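PDB 2PFY: putative exported protein from Bordetella pertussis Tohama I, which binds pyroglutamic acid as an extracytoplasmic solute receptor and probably delivers it to a tripartite ATP-independent periplasmic (TRAP) transporter. Local coordinates for residues A[102-107]-A[112-117]. Residues are numbered along the deposited sequence; the frame is centred on the assembly and turned at random.
Sequences LLAQRL and IVLVYG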
loop_
_atom_site.group_PDB
_atom_site.type_symbol
_atom_site.label_atom_id
_atom_site.label_comp_id
_atom_site.label_asym_id
_atom_site.label_seq_id
_atom_site.Cartn_x
_atom_site.Cartn_y
_atom_site.Cartn_z
ATOM N N LEU A 102 16.331 3.354 -4.758
ATOM C CA LEU A 102 16.048 2.888 -6.113
ATOM C C LEU A 102 14.755 3.451 -6.697
ATOM O O LEU A 102 14.706 3.856 -7.874
ATOM C CB LEU A 102 16.026 1.354 -6.155
ATOM C CG LEU A 102 17.402 0.691 -6.039
ATOM C CD1 LEU A 102 17.246 -0.816 -5.798
ATOM C CD2 LEU A 102 18.236 0.974 -7.289
ATOM N N LEU A 103 13.699 3.470 -5.884
ATOM C CA LEU A 103 12.432 4.071 -6.308
ATOM C C LEU A 103 12.562 5.575 -6.571
ATOM O O LEU A 103 11.955 6.094 -7.478
ATOM C CB LEU A 103 11.345 3.847 -5.240
ATOM C CG LEU A 103 11.019 2.398 -4.806
ATOM C CD1 LEU A 103 9.659 2.324 -4.104
ATOM C CD2 LEU A 103 11.023 1.398 -5.965
ATOM N N ALA A 104 13.333 6.257 -5.740
ATOM C CA ALA A 104 13.487 7.696 -5.821
ATOM C C ALA A 104 14.213 8.049 -7.120
ATOM O O ALA A 104 13.889 9.049 -7.801
ATOM C CB ALA A 104 14.239 8.220 -4.565
ATOM N N GLN A 105 15.167 7.192 -7.483
ATOM C CA GLN A 105 15.886 7.370 -8.721
ATOM C C GLN A 105 15.026 7.061 -9.924
ATOM O O GLN A 105 14.990 7.862 -10.860
ATOM C CB GLN A 105 17.202 6.582 -8.710
ATOM C CG GLN A 105 18.262 7.279 -7.827
ATOM C CD GLN A 105 18.222 8.839 -7.905
ATOM O OE1 GLN A 105 18.373 9.443 -8.992
ATOM N NE2 GLN A 105 18.021 9.484 -6.744
ATOM N N ARG A 106 14.279 5.958 -9.876
ATOM C CA ARG A 106 13.361 5.612 -10.981
ATOM C C ARG A 106 12.281 6.675 -11.165
ATOM O O ARG A 106 11.881 6.963 -12.299
ATOM C CB ARG A 106 12.725 4.219 -10.818
ATOM C CG ARG A 106 13.714 3.020 -10.862
ATOM C CD ARG A 106 14.202 2.664 -12.295
ATOM N NE ARG A 106 15.242 1.622 -12.281
ATOM C CZ ARG A 106 15.044 0.325 -12.524
ATOM N NH1 ARG A 106 13.839 -0.153 -12.804
ATOM N NH2 ARG A 106 16.062 -0.513 -12.464
ATOM N N LEU A 107 11.801 7.248 -10.063
ATOM C CA LEU A 107 10.794 8.309 -10.157
ATOM C C LEU A 107 11.361 9.633 -10.690
ATOM O O LEU A 107 10.714 10.326 -11.473
ATOM C CB LEU A 107 10.124 8.540 -8.800
ATOM C CG LEU A 107 9.178 7.429 -8.301
ATOM C CD1 LEU A 107 8.853 7.744 -6.862
ATOM C CD2 LEU A 107 7.898 7.271 -9.146
ATOM N N ILE A 112 9.210 12.924 -11.314
ATOM C CA ILE A 112 8.522 12.774 -10.013
ATOM C C ILE A 112 9.482 12.757 -8.816
ATOM O O ILE A 112 10.506 12.104 -8.877
ATOM C CB ILE A 112 7.698 11.464 -9.990
ATOM C CG1 ILE A 112 6.607 11.511 -11.057
ATOM C CG2 ILE A 112 7.116 11.200 -8.571
ATOM C CD1 ILE A 112 6.005 10.141 -11.367
ATOM N N VAL A 113 9.113 13.428 -7.721
ATOM C CA VAL A 113 9.894 13.438 -6.489
ATOM C C VAL A 113 9.199 12.553 -5.440
ATOM O O VAL A 113 8.019 12.748 -5.152
ATOM C CB VAL A 113 10.018 14.899 -5.907
ATOM C CG1 VAL A 113 10.733 14.912 -4.579
ATOM C CG2 VAL A 113 10.707 15.819 -6.907
ATOM N N LEU A 114 9.947 11.601 -4.890
ATOM C CA LEU A 114 9.503 10.785 -3.772
ATOM C C LEU A 114 9.642 11.617 -2.512
ATOM O O LEU A 114 10.742 11.993 -2.132
ATOM C CB LEU A 114 10.324 9.480 -3.714
ATOM C CG LEU A 114 10.310 8.417 -2.571
ATOM C CD1 LEU A 114 9.100 8.424 -1.650
ATOM C CD2 LEU A 114 10.547 7.023 -3.180
ATOM N N VAL A 115 8.513 11.960 -1.900
ATOM C CA VAL A 115 8.522 12.792 -0.714
ATOM C C VAL A 115 8.638 11.903 0.544
ATOM O O VAL A 115 9.591 12.050 1.332
ATOM C CB VAL A 115 7.280 13.708 -0.658
ATOM C CG1 VAL A 115 7.247 14.502 0.649
ATOM C CG2 VAL A 115 7.226 14.636 -1.919
ATOM N N TYR A 116 7.694 10.984 0.751
ATOM C CA TYR A 116 7.829 10.061 1.889
ATOM C C TYR A 116 7.019 8.785 1.649
ATOM O O TYR A 116 6.167 8.768 0.766
ATOM C CB TYR A 116 7.453 10.745 3.222
ATOM C CG TYR A 116 5.946 10.880 3.474
ATOM C CD1 TYR A 116 5.195 9.810 4.028
ATOM C CD2 TYR A 116 5.275 12.070 3.168
ATOM C CE1 TYR A 116 3.781 9.944 4.232
ATOM C CE2 TYR A 116 3.882 12.234 3.408
ATOM C CZ TYR A 116 3.161 11.148 3.937
ATOM O OH TYR A 116 1.821 11.286 4.154
ATOM N N GLY A 117 7.326 7.738 2.434
ATOM C CA GLY A 117 6.604 6.467 2.454
ATOM C C GLY A 117 5.988 6.176 3.816
ATOM O O GLY A 117 6.389 6.748 4.840
HETATM O O HOH W 1 12.330 11.122 -6.643
#
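Leu107, near the C-terminal end of helix 89-108, lies between Ile112 and Leu114, whose side chains point toward the helix from strand 112-119. The two methyls of Leu107 divide the work. CD2 lies across the branches of Ile112, 4.0 Å from CG2 and close to CD1 of the isoleucine, whereas Leu107 CD1 reaches further along the strand and rests against Leu114 CB at 3.9 Å. With CG anti to the carbonyl carbon, the leucine fork is carried off the helix into this gap, where Phe210 and Ile212 of strand 208-214 and Phe77 of a loop also touch it. Leu114 differs, with CG anti to the backbone N (chi1 171°) and a nearly eclipsed chi2 of 20°; together they carry CD2 to the preceding helical turn. There the methyl sits 3.9 Å from Leu103 CB and 4.1 Å from Ala104 CB; Ala104 has only a methyl here, consistent with the 5.4 Å between its CA and that of Leu114.

Polar links accompany this packing. Ile112 N donates to Leu107 O over 3.0 Å; the donor lies above the carbonyl plane and the bond is also bent at the hydrogen. It closes the short connection from helix to strand. One turn back, a water receives the N-H of Leu114 and donates to both Ala104 O and Ile112 O, 2.8 Å from the former.

Helix and following strand run nearly antiparallel (151°), which sets the helix against the edge strand of the five-stranded mixed sheet of this periplasmic binding protein. Hydrophobic packing thus joins helix to sheet on the buried side, while along the strand edge turned away from strand 208-214, where no further strand of the chain pairs, a helix carbonyl and the three-bonded water replace a neighbouring strand's hydrogen bonds.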